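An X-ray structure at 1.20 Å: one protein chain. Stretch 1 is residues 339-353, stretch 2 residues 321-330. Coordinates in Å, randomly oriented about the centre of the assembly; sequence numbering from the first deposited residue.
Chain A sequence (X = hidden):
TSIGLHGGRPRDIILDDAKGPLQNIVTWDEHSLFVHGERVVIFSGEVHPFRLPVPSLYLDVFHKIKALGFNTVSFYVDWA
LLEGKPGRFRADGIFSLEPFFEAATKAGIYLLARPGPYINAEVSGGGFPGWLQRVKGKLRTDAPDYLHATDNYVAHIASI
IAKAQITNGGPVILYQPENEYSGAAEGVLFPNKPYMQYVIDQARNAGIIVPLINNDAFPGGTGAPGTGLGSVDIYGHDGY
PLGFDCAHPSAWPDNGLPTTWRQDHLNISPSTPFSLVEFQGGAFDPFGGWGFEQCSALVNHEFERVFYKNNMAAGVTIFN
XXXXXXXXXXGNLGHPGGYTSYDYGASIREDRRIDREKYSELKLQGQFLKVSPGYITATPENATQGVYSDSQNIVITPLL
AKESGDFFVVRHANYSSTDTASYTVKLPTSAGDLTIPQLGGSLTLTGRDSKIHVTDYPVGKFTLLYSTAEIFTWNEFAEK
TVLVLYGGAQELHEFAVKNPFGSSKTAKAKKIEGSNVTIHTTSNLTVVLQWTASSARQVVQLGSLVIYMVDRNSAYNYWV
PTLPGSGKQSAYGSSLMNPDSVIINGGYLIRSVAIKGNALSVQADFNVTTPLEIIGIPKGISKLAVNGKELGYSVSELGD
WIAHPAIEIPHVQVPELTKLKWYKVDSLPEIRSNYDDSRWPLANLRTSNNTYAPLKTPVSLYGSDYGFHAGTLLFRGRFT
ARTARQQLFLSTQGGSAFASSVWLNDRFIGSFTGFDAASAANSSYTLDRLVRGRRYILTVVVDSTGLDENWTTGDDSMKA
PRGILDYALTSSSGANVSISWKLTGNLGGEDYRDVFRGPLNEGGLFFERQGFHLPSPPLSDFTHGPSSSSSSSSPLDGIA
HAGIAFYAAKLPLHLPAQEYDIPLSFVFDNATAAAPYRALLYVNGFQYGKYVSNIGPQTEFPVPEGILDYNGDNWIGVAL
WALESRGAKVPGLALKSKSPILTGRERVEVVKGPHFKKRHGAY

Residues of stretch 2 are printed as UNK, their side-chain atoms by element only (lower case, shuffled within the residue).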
# COMPACT_ATOMS: atom_id res chain seq x y z
N TYR A 339 -6.61 -11.46 0.28
CA TYR A 339 -7.35 -11.68 1.52
C TYR A 339 -7.42 -10.37 2.27
O TYR A 339 -7.35 -9.30 1.67
CB TYR A 339 -6.78 -12.89 2.26
CG TYR A 339 -5.30 -12.89 2.46
CD1 TYR A 339 -4.42 -13.50 1.50
CD2 TYR A 339 -4.74 -12.29 3.60
CE1 TYR A 339 -3.04 -13.47 1.72
CE2 TYR A 339 -3.36 -12.28 3.79
CZ TYR A 339 -2.53 -12.87 2.84
OH TYR A 339 -1.17 -12.87 3.05
N THR A 340 -7.64 -10.40 3.60
CA THR A 340 -7.91 -9.12 4.28
C THR A 340 -6.70 -8.22 4.28
O THR A 340 -6.79 -7.02 4.01
CB THR A 340 -8.35 -9.35 5.74
OG1 THR A 340 -9.42 -10.28 5.74
CG2 THR A 340 -8.86 -8.01 6.27
N SER A 341 -5.53 -8.73 4.62
CA SER A 341 -4.38 -7.86 4.69
C SER A 341 -3.98 -7.32 3.32
O SER A 341 -3.95 -8.04 2.33
CB SER A 341 -3.21 -8.70 5.29
OG SER A 341 -2.02 -7.86 5.37
N TYR A 342 -3.54 -6.05 3.28
CA TYR A 342 -2.83 -5.54 2.09
C TYR A 342 -1.47 -4.99 2.57
O TYR A 342 -0.96 -4.00 2.07
CB TYR A 342 -3.59 -4.45 1.38
CG TYR A 342 -3.25 -4.28 -0.10
CD1 TYR A 342 -3.27 -5.34 -1.02
CD2 TYR A 342 -2.89 -3.02 -0.57
CE1 TYR A 342 -2.96 -5.15 -2.37
CE2 TYR A 342 -2.60 -2.80 -1.95
CZ TYR A 342 -2.63 -3.90 -2.80
OH TYR A 342 -2.36 -3.62 -4.12
N ASP A 343 -0.83 -5.71 3.52
CA ASP A 343 0.48 -5.25 3.98
C ASP A 343 1.46 -5.14 2.80
O ASP A 343 2.28 -4.21 2.79
CB ASP A 343 1.03 -6.24 5.00
CG ASP A 343 2.45 -5.93 5.44
OD1 ASP A 343 2.60 -5.18 6.45
OD2 ASP A 343 3.40 -6.39 4.76
N TYR A 344 1.34 -6.06 1.86
CA TYR A 344 2.10 -5.96 0.57
C TYR A 344 3.56 -6.26 0.78
O TYR A 344 4.32 -6.17 -0.20
CB TYR A 344 1.87 -4.61 -0.13
CG TYR A 344 1.90 -4.68 -1.64
CD1 TYR A 344 0.78 -5.14 -2.37
CD2 TYR A 344 3.04 -4.27 -2.34
CE1 TYR A 344 0.82 -5.20 -3.77
CE2 TYR A 344 3.09 -4.33 -3.73
CZ TYR A 344 1.98 -4.79 -4.41
OH TYR A 344 2.06 -4.85 -5.80
N GLY A 345 4.03 -6.58 2.00
CA GLY A 345 5.47 -6.63 2.22
C GLY A 345 6.12 -5.24 2.06
O GLY A 345 7.34 -5.19 1.86
N ALA A 346 5.36 -4.15 2.17
CA ALA A 346 5.84 -2.80 1.86
C ALA A 346 6.80 -2.29 2.93
O ALA A 346 6.92 -2.82 4.04
CB ALA A 346 4.64 -1.85 1.77
N SER A 347 7.48 -1.20 2.56
CA SER A 347 8.43 -0.56 3.49
C SER A 347 7.76 -0.04 4.74
O SER A 347 8.43 -0.02 5.77
CB SER A 347 9.19 0.58 2.82
OG SER A 347 8.32 1.55 2.30
N ILE A 348 6.50 0.36 4.67
CA ILE A 348 5.72 0.69 5.87
C ILE A 348 4.70 -0.43 6.08
O ILE A 348 3.94 -0.70 5.15
CB ILE A 348 5.03 2.04 5.73
CG1 ILE A 348 6.04 3.15 5.35
CG2 ILE A 348 4.26 2.35 6.98
CD1 ILE A 348 5.43 4.51 5.05
N ARG A 349 4.75 -1.08 7.24
CA ARG A 349 3.87 -2.22 7.46
C ARG A 349 2.41 -1.78 7.53
O ARG A 349 2.09 -0.58 7.73
CB ARG A 349 4.19 -2.85 8.80
CG ARG A 349 5.56 -3.56 8.86
CD ARG A 349 5.67 -4.16 10.25
NE ARG A 349 6.98 -4.79 10.51
CZ ARG A 349 7.26 -6.03 10.21
NH1 ARG A 349 6.36 -6.84 9.62
NH2 ARG A 349 8.47 -6.50 10.52
N GLU A 350 1.51 -2.77 7.47
CA GLU A 350 0.07 -2.53 7.59
C GLU A 350 -0.28 -1.81 8.87
O GLU A 350 -1.20 -1.01 8.87
CB GLU A 350 -0.59 -3.92 7.54
CG GLU A 350 -2.10 -3.86 7.68
CD GLU A 350 -2.74 -5.22 7.41
OE1 GLU A 350 -1.99 -6.24 7.41
OE2 GLU A 350 -3.97 -5.30 7.19
N ASP A 351 0.45 -2.12 9.95
CA ASP A 351 0.22 -1.45 11.26
C ASP A 351 1.04 -0.15 11.38
O ASP A 351 1.08 0.43 12.48
CB ASP A 351 0.47 -2.44 12.38
CG ASP A 351 1.91 -2.84 12.53
OD1 ASP A 351 2.81 -2.30 11.85
OD2 ASP A 351 2.21 -3.76 13.36
N ARG A 352 1.65 0.30 10.31
CA ARG A 352 2.36 1.58 10.11
C ARG A 352 3.76 1.56 10.73
O ARG A 352 4.43 2.61 10.75
CB ARG A 352 1.54 2.84 10.50
CG ARG A 352 0.10 2.75 9.98
CD ARG A 352 -0.74 3.96 10.38
NE ARG A 352 -0.61 4.21 11.80
CZ ARG A 352 -1.15 3.52 12.79
NH1 ARG A 352 -1.95 2.48 12.52
NH2 ARG A 352 -0.88 3.91 14.04
N ARG A 353 4.23 0.40 11.18
CA ARG A 353 5.60 0.35 11.73
C ARG A 353 6.62 0.44 10.57
O ARG A 353 6.39 -0.07 9.47
CB ARG A 353 5.87 -0.91 12.54
CG ARG A 353 5.17 -0.89 13.89
CD ARG A 353 5.50 -2.18 14.64
NE ARG A 353 4.93 -3.37 14.04
CZ ARG A 353 5.49 -4.56 13.85
NH1 ARG A 353 6.75 -4.88 14.18
NH2 ARG A 353 4.77 -5.53 13.29
N UNK A 321 6.74 4.16 -5.85
CA UNK A 321 6.88 2.82 -5.28
C UNK A 321 5.54 2.27 -4.84
O UNK A 321 4.88 2.81 -3.94
c UNK A 321 7.85 2.86 -4.07
c UNK A 321 9.23 3.45 -4.44
c UNK A 321 7.98 1.47 -3.42
c UNK A 321 9.84 2.79 -5.69
N UNK A 322 5.08 1.19 -5.54
CA UNK A 322 3.76 0.58 -5.31
C UNK A 322 4.03 -0.71 -4.55
O UNK A 322 4.62 -1.61 -5.20
c UNK A 322 -1.00 -0.99 -6.12
c UNK A 322 3.07 0.34 -6.67
c UNK A 322 1.65 -0.15 -6.48
c UNK A 322 -0.76 0.28 -6.57
c UNK A 322 0.06 -1.86 -5.85
o UNK A 322 -2.29 -1.41 -5.90
c UNK A 322 1.34 -1.43 -6.02
c UNK A 322 0.55 0.69 -6.75
N UNK A 323 3.54 -0.97 -3.36
CA UNK A 323 2.99 -0.01 -2.40
C UNK A 323 4.12 0.53 -1.51
O UNK A 323 5.14 -0.15 -1.32
c UNK A 323 0.75 -1.27 -2.16
c UNK A 323 -0.88 0.92 -1.62
c UNK A 323 2.01 -0.71 -1.46
s UNK A 323 -0.21 -0.01 -3.01
N UNK A 324 3.90 1.70 -0.93
CA UNK A 324 4.76 2.16 0.17
C UNK A 324 4.09 1.92 1.51
O UNK A 324 4.76 1.46 2.43
c UNK A 324 5.16 3.62 -0.08
o UNK A 324 5.97 3.65 -1.29
c UNK A 324 6.02 4.18 1.04
N UNK A 325 2.80 2.18 1.62
CA UNK A 325 2.00 1.76 2.76
C UNK A 325 0.77 1.07 2.17
O UNK A 325 0.06 1.75 1.39
c UNK A 325 -0.25 1.29 6.56
c UNK A 325 0.50 2.52 4.63
c UNK A 325 -1.52 1.78 6.38
c UNK A 325 -0.80 3.01 4.43
c UNK A 325 1.60 2.95 3.66
c UNK A 325 0.77 1.68 5.69
c UNK A 325 -1.80 2.62 5.31
N UNK A 326 0.49 -0.18 2.48
CA UNK A 326 -0.58 -0.92 1.89
C UNK A 326 -1.89 -0.83 2.63
O UNK A 326 -2.96 -0.72 2.03
N UNK A 327 -1.89 -0.88 3.98
CA UNK A 327 -3.14 -0.86 4.72
C UNK A 327 -3.91 -2.18 4.64
O UNK A 327 -3.33 -3.28 4.51
N UNK A 328 -5.24 -2.06 4.73
CA UNK A 328 -6.05 -3.24 4.96
C UNK A 328 -7.26 -3.26 4.05
O UNK A 328 -7.92 -2.20 3.88
o UNK A 328 -5.35 -3.13 7.27
c UNK A 328 -6.54 -3.22 6.43
c UNK A 328 -7.28 -4.48 6.80
N UNK A 329 -7.60 -4.43 3.52
CA UNK A 329 -8.84 -4.60 2.75
C UNK A 329 -10.00 -4.82 3.73
O UNK A 329 -10.61 -5.94 3.73
c UNK A 329 -7.55 -5.61 0.84
n UNK A 329 -6.68 -6.62 0.75
c UNK A 329 -8.69 -5.78 1.79
o UNK A 329 -7.39 -4.54 0.22
N UNK A 330 -10.31 -3.83 4.54
CA UNK A 330 -11.42 -3.96 5.47
C UNK A 330 -12.72 -3.94 4.72
O UNK A 330 -12.82 -3.53 3.54
c UNK A 330 -10.66 -0.69 5.21
c UNK A 330 -14.12 -1.14 6.25
c UNK A 330 -11.55 -1.48 5.86
c UNK A 330 -12.63 0.38 5.07
c UNK A 330 -15.15 -0.24 5.98
c UNK A 330 -12.83 -0.82 5.80
c UNK A 330 -13.67 1.27 4.80
c UNK A 330 -11.30 -2.81 6.53
n UNK A 330 -11.30 0.43 4.75
c UNK A 330 -14.91 0.92 5.28
O HOH W 1 7.63 -0.13 -0.09
O HOH W 2 1.64 -1.93 4.30
O HOH W 3 -4.31 -0.60 8.00

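Position 321 carries four carbons, forked at the first, with one arm two carbons long. It makes no contact with stretch 1. This is Ile 321.

Position 322 has one carbon, then a six-carbon ring bearing one oxygen. That oxygen lies 2.8 Å from Tyr 342 OH. A phenol fits: Tyr 322. Its OH donates a hydrogen bond to Tyr 342 OH, and its ring edge meets the face of Tyr 344, with planes at 75°.

Position 323 is unbranched: two carbons, a sulfur, one carbon. The second carbon sits over one face of the Tyr 344 ring, 3.6 Å from Tyr 344 CG. Only methionine has this chain, so it is Met 323. A cis peptide bond precedes it. Its CG also lies 3.7 Å from Tyr 342 CE2.

Position 324 has one carbon carrying an oxygen and a carbon. The carbon arm is 3.7 Å from Ser 347 OG. This is Thr 324. Its OG1 donates to Ile 321 O at 3.0 Å, and its backbone O accepts from Ile 348 N at 3.0 Å.

Position 325 has one carbon and a six-carbon ring without a heteroatom. Arg 349 O and Glu 350 O lie at the ring edge. This is Phe 325. Its CE1 is 3.2 Å from Arg 349 O, and its CD1 is 3.8 Å from Ile 348 CG2.

Position 326 has no side-chain atoms: Gly 326. A CB here would clash with Tyr 342 O. Instead, Gly 326 CA approaches Tyr 342 O at 3.1 Å in a CA-H...O contact.

Position 327 also lacks side-chain atoms. It is Gly 327, and its positive phi favours glycine. Its O accepts from Tyr 342 N at 3.0 Å.

Position 328 has one carbon carrying an oxygen and a carbon. The oxygen lies 2.6 Å from Glu 350 OE2. This is Thr 328, and its OG1 donates that hydrogen bond.

Position 329 has two carbons, the second carrying an oxygen and a nitrogen. The nitrogen lies 2.9 Å from Tyr 339 O, which needs a donor. This is Asn 329, and ND2 supplies that hydrogen bond. Its backbone N donates to Thr 340 O at 2.8 Å.

Position 330 has one carbon and fused five- and six-membered rings holding one nitrogen: Trp 330. It points away and makes no contact.

The contact combines aromatic packing with scattered backbone hydrogen bonds. Met 323 packs against Tyr 342 and Tyr 344. At Gly 326 the missing CB leaves room for Tyr 342 O. Water 2 links Gly 326 N to Asp 343 O and Ile 348 O. Together the stretches bury 891 Å².

Stretch 2 (321-330) IYMTFGGTNW
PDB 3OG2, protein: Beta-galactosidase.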